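Aromatic amino acid aminotransferase I (Candida albicans WO-1, PDB 6HNU) is a pyridoxal 5'-phosphate-dependent aminotransferase that probably moves the amino group of aromatic L-amino acids to 2-oxoglutarate, giving the oxo-acid and L-glutamate. Local coordinates at the interface of chains A and B. Coordinates in Å, arbitrary orientation; residue numbers count along the deposited sequence, not the author numbering. Chains: chain A/B, Aromatic amino acid aminotransferase I.

Contact 1: the interface of chains A and B. Residues chain A 302-305; chain B 48, 53, 103-104.
A:Ala303 presses its methyl group onto B:Phe53, a compact example of how a dimer interface can build a dense core from small groups and backbone atoms. CB of A:Ala303 lies over one face of the B:Phe53 ring, displaced toward the rim and 3.9 Å from its centroid, in a CH-pi contact. On the tight side this methyl also meets CB of B:Leu103 at 3.9 Å. With CG anti to its own carbonyl carbon (chi1 -60°), the B:Phe53 ring presents a face to this methyl. The pyrrolidine of A:Pro304 crosses the phenylalanine side chain at about a right angle, with CD 3.7 Å from B:Phe53 CE1. Beside them the amide N of A:Gly305, in the short 3-10 helix 304-306, donates a 2.8 Å hydrogen bond to the backbone O of B:Leu103. A:Ala303 and A:Pro304 each lose about 30 Å² of surface to the partner.

The looser side lies beyond A:Pro304, where B:Pro48 and B:Gln104 give up only 3 and 6 Å². The two prolines slide past each other in opposite directions, meeting CG to CG at 3.6 Å, but B:Pro48 is poorly ordered and its grip is uncertain. Within chain B, NE2 of the B:Gln104 amide donates to O of B:Pro48 at 2.8 Å, a bond that may help orient the amide, subject to the same disorder, while OE1 sits 3.7 Å from CG of A:Pro304.

Contact 2: the interface of chains A and B. Residues chain A 53, 102-104; chain B 302-305.
A:Leu103 and B:Gly305 supply the polar element of this patch, which illustrates how backbone bonding and apolar packing can reinforce each other between protein chains. The amide N of B:Gly305 donates a hydrogen bond to the carbonyl O of A:Leu103 at 2.8 Å. Because both groups belong to the main chain, the bond registers two backbones, placing the loop that follows helix 99-102 against the 3-10 helix 304-306.

Ring packing comes next. CB of B:Ala303 caps one face of the A:Phe53 phenyl, 3.7 Å above the ring plane and offset toward its rim. The ring atom CD1 of A:Phe53, which also meets this methyl, lies 3.5 Å from the carbonyl O of B:Leu302.

Apolar contacts surround the ring. B:Pro304 crosses A:Phe53 roughly perpendicularly and brings CD to 3.7 Å from the ring atom CZ. CB of A:Leu103 rests 3.8 Å from CB of B:Ala303, and the alpha carbons of A:Leu103 and B:Gly305 approach to 3.7 Å. A different kind of contact sets a polar atom against a proline carbon: the A:Gln104 chain, bent at chi2 (54°), places its amide OE1 3.6 Å from CG of B:Pro304.

In fold-type I aminotransferases each active site is completed by the neighbouring subunit. This patch binds the segment just after the cofactor lysine, B:Lys300, to the segment just before A:Tyr105 of the partner, and so plausibly holds the shared active site in register.

Contact 1: the interface of chains A and B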
ATOM      1  N   LEU A 302       4.874  16.086   7.288  1.00 18.86           N
ATOM      2  CA  LEU A 302       3.450  16.502   7.277  1.00 19.47           C
ATOM      3  C   LEU A 302       2.697  15.649   8.302  1.00 18.31           C
ATOM      4  O   LEU A 302       2.333  16.185   9.340  1.00 20.77           O
ATOM      5  CB  LEU A 302       2.876  16.405   5.865  1.00 19.37           C
ATOM      6  CG  LEU A 302       3.621  17.189   4.787  1.00 19.90           C
ATOM      7  CD1 LEU A 302       2.987  16.988   3.422  1.00 18.13           C
ATOM      8  CD2 LEU A 302       3.703  18.684   5.133  1.00 20.40           C
ATOM      9  N   ALA A 303       2.460  14.377   8.031  1.00 17.68           N
ATOM     10  CA  ALA A 303       1.744  13.481   8.962  1.00 18.60           C
ATOM     11  C   ALA A 303       1.861  12.058   8.439  1.00 16.74           C
ATOM     12  O   ALA A 303       1.865  11.853   7.233  1.00 15.70           O
ATOM     13  CB  ALA A 303       0.311  13.907   9.093  1.00 20.33           C
ATOM     14  N   PRO A 304       2.017  11.090   9.353  1.00 16.56           N
ATOM     15  CA  PRO A 304       2.108   9.668   9.002  1.00 17.75           C
ATOM     16  C   PRO A 304       0.964   9.154   8.132  1.00 17.23           C
ATOM     17  O   PRO A 304       1.152   8.275   7.279  1.00 16.81           O
ATOM     18  CB  PRO A 304       1.997   9.013  10.396  1.00 17.41           C
ATOM     19  CG  PRO A 304       2.705   9.995  11.305  1.00 17.55           C
ATOM     20  CD  PRO A 304       2.211  11.338  10.794  1.00 17.40           C
ATOM     21  N   GLY A 305      -0.233   9.687   8.393  1.00 15.62           N
ATOM     22  CA  GLY A 305      -1.469   9.237   7.753  1.00 15.79           C
ATOM     23  C   GLY A 305      -1.572   9.585   6.287  1.00 14.87           C
ATOM     24  O   GLY A 305      -2.486   9.079   5.656  1.00 16.36           O
TER
ATOM     25  N   PRO B  48       5.347  10.941  16.127  1.00 40.18           N
ATOM     26  CA  PRO B  48       5.434  12.389  16.048  1.00 46.17           C
ATOM     27  C   PRO B  48       4.214  12.893  16.827  1.00 49.41           C
ATOM     28  O   PRO B  48       3.324  12.117  17.168  1.00 39.56           O
ATOM     29  CB  PRO B  48       5.392  12.654  14.546  1.00 47.00           C
ATOM     30  CG  PRO B  48       4.449  11.572  14.056  1.00 45.84           C
ATOM     31  CD  PRO B  48       4.780  10.357  14.905  1.00 40.88           C
ATOM     32  N   PHE B  53       0.813  18.516  12.617  1.00 19.72           N
ATOM     33  CA  PHE B  53       0.057  18.041  11.419  1.00 18.65           C
ATOM     34  C   PHE B  53      -0.613  19.259  10.783  1.00 18.59           C
ATOM     35  O   PHE B  53      -1.455  19.875  11.446  1.00 18.01           O
ATOM     36  CB  PHE B  53      -1.008  16.976  11.718  1.00 18.86           C
ATOM     37  CG  PHE B  53      -0.522  15.680  12.340  1.00 19.39           C
ATOM     38  CD1 PHE B  53       0.829  15.373  12.440  1.00 19.16           C
ATOM     39  CD2 PHE B  53      -1.447  14.743  12.787  1.00 19.89           C
ATOM     40  CE1 PHE B  53       1.244  14.185  13.021  1.00 20.19           C
ATOM     41  CE2 PHE B  53      -1.029  13.556  13.369  1.00 19.26           C
ATOM     42  CZ  PHE B  53       0.309  13.263  13.442  1.00 19.77           C
ATOM     43  N   LEU B 103      -4.556  10.714  11.024  1.00 18.09           N
ATOM     44  CA  LEU B 103      -3.263  11.095  10.371  1.00 19.70           C
ATOM     45  C   LEU B 103      -2.055  10.690  11.247  1.00 18.06           C
ATOM     46  O   LEU B 103      -0.895  10.898  10.824  1.00 16.43           O
ATOM     47  CB  LEU B 103      -3.261  12.604  10.070  1.00 17.66           C
ATOM     48  CG  LEU B 103      -4.269  13.070   9.030  1.00 19.69           C
ATOM     49  CD1 LEU B 103      -4.033  14.538   8.707  1.00 18.59           C
ATOM     50  CD2 LEU B 103      -4.180  12.220   7.755  1.00 20.42           C
ATOM     51  N   GLN B 104      -2.307  10.085  12.412  1.00 18.46           N
ATOM     52  CA  GLN B 104      -1.264   9.476  13.275  1.00 18.19           C
ATOM     53  C   GLN B 104      -1.039   8.022  12.842  1.00 19.29           C
ATOM     54  O   GLN B 104      -1.978   7.399  12.356  1.00 19.92           O
ATOM     55  CB  GLN B 104      -1.694   9.549  14.745  1.00 20.29           C
ATOM     56  CG  GLN B 104      -0.644   9.060  15.741  1.00 20.92           C
ATOM     57  CD  GLN B 104       0.698   9.736  15.571  1.00 21.13           C
ATOM     58  OE1 GLN B 104       1.509   9.353  14.728  1.00 21.12           O
ATOM     59  NE2 GLN B 104       0.948  10.769  16.368  1.00 22.93           N
TER

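Contact 2: the interface of chains A and B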
ATOM      1  N   PHE A  53     -18.440   8.946  -9.159  1.00 21.62           N
ATOM      2  CA  PHE A  53     -17.590   9.177  -7.960  1.00 20.50           C
ATOM      3  C   PHE A  53     -18.349  10.153  -7.062  1.00 20.51           C
ATOM      4  O   PHE A  53     -18.607  11.305  -7.460  1.00 19.41           O
ATOM      5  CB  PHE A  53     -16.196   9.714  -8.281  1.00 21.86           C
ATOM      6  CG  PHE A  53     -15.337   8.837  -9.162  1.00 21.43           C
ATOM      7  CD1 PHE A  53     -15.691   7.522  -9.435  1.00 19.68           C
ATOM      8  CD2 PHE A  53     -14.164   9.354  -9.709  1.00 22.19           C
ATOM      9  CE1 PHE A  53     -14.876   6.738 -10.250  1.00 22.15           C
ATOM     10  CE2 PHE A  53     -13.376   8.580 -10.551  1.00 22.25           C
ATOM     11  CZ  PHE A  53     -13.723   7.264 -10.797  1.00 21.39           C
ATOM     12  N   SER A 102      -7.825  12.224 -10.039  1.00 19.71           N
ATOM     13  CA  SER A 102      -7.095  11.728  -8.843  1.00 19.54           C
ATOM     14  C   SER A 102      -7.838  10.534  -8.228  1.00 19.95           C
ATOM     15  O   SER A 102      -7.150   9.707  -7.553  1.00 19.70           O
ATOM     16  CB  SER A 102      -6.776  12.805  -7.861  1.00 19.56           C
ATOM     17  OG  SER A 102      -7.916  13.540  -7.487  1.00 18.84           O
ATOM     18  N   LEU A 103      -9.161  10.410  -8.394  1.00 17.96           N
ATOM     19  CA  LEU A 103      -9.899   9.244  -7.807  1.00 20.69           C
ATOM     20  C   LEU A 103     -10.113   8.154  -8.860  1.00 19.16           C
ATOM     21  O   LEU A 103     -10.713   7.123  -8.516  1.00 18.23           O
ATOM     22  CB  LEU A 103     -11.217   9.668  -7.148  1.00 18.50           C
ATOM     23  CG  LEU A 103     -11.082  10.665  -6.006  1.00 21.91           C
ATOM     24  CD1 LEU A 103     -12.447  10.986  -5.425  1.00 20.36           C
ATOM     25  CD2 LEU A 103     -10.119  10.165  -4.918  1.00 21.96           C
ATOM     26  N   GLN A 104      -9.529   8.299 -10.057  1.00 20.94           N
ATOM     27  CA  GLN A 104      -9.538   7.257 -11.120  1.00 21.16           C
ATOM     28  C   GLN A 104      -8.253   6.419 -11.034  1.00 22.43           C
ATOM     29  O   GLN A 104      -7.213   6.937 -10.534  1.00 21.04           O
ATOM     30  CB  GLN A 104      -9.645   7.919 -12.502  1.00 22.07           C
ATOM     31  CG  GLN A 104      -9.793   6.945 -13.672  1.00 23.70           C
ATOM     32  CD  GLN A 104     -10.934   5.966 -13.545  1.00 24.57           C
ATOM     33  OE1 GLN A 104     -10.860   4.963 -12.820  1.00 26.70           O
ATOM     34  NE2 GLN A 104     -11.986   6.207 -14.317  1.00 24.86           N
TER
ATOM     35  N   LEU B 302     -17.443   3.313  -4.827  1.00 17.71           N
ATOM     36  CA  LEU B 302     -17.241   4.744  -4.545  1.00 18.89           C
ATOM     37  C   LEU B 302     -16.252   5.301  -5.572  1.00 19.41           C
ATOM     38  O   LEU B 302     -16.704   6.042  -6.483  1.00 20.45           O
ATOM     39  CB  LEU B 302     -16.767   4.902  -3.096  1.00 19.40           C
ATOM     40  CG  LEU B 302     -17.711   4.396  -2.006  1.00 19.67           C
ATOM     41  CD1 LEU B 302     -17.122   4.701  -0.639  1.00 19.89           C
ATOM     42  CD2 LEU B 302     -19.126   4.982  -2.107  1.00 20.06           C
ATOM     43  N   ALA B 303     -14.962   4.963  -5.480  1.00 17.66           N
ATOM     44  CA  ALA B 303     -13.952   5.421  -6.467  1.00 18.54           C
ATOM     45  C   ALA B 303     -12.671   4.605  -6.296  1.00 17.93           C
ATOM     46  O   ALA B 303     -12.283   4.307  -5.176  1.00 18.95           O
ATOM     47  CB  ALA B 303     -13.688   6.901  -6.311  1.00 19.50           C
ATOM     48  N   PRO B 304     -11.966   4.255  -7.385  1.00 18.68           N
ATOM     49  CA  PRO B 304     -10.693   3.540  -7.265  1.00 19.64           C
ATOM     50  C   PRO B 304      -9.637   4.250  -6.400  1.00 20.96           C
ATOM     51  O   PRO B 304      -8.844   3.572  -5.726  1.00 18.15           O
ATOM     52  CB  PRO B 304     -10.207   3.437  -8.721  1.00 20.06           C
ATOM     53  CG  PRO B 304     -11.454   3.564  -9.570  1.00 19.68           C
ATOM     54  CD  PRO B 304     -12.368   4.481  -8.793  1.00 19.33           C
ATOM     55  N   GLY B 305      -9.622   5.587  -6.425  1.00 18.92           N
ATOM     56  CA  GLY B 305      -8.582   6.401  -5.763  1.00 20.61           C
ATOM     57  C   GLY B 305      -8.678   6.363  -4.244  1.00 19.85           C
ATOM     58  O   GLY B 305      -7.780   6.900  -3.601  1.00 20.02           O
TER

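Contact 1 and contact 2 are twins related by the two-fold axis of the dimer, their C-alpha centres about 23 Å apart. In each, residues 302-305 of one chain meet Phe53 and residues 103-104 of the other, so each subunit gives its 302-305 segment to one patch and its Phe53 and 103-104 segment to the other. As given, contact 1 also includes B:Pro48 and contact 2 A:Ser102. The pairing thus plausibly ties dimer assembly to the building of two equivalent active sites, as is usual in this family, with the segments exchanged reciprocally between the subunits.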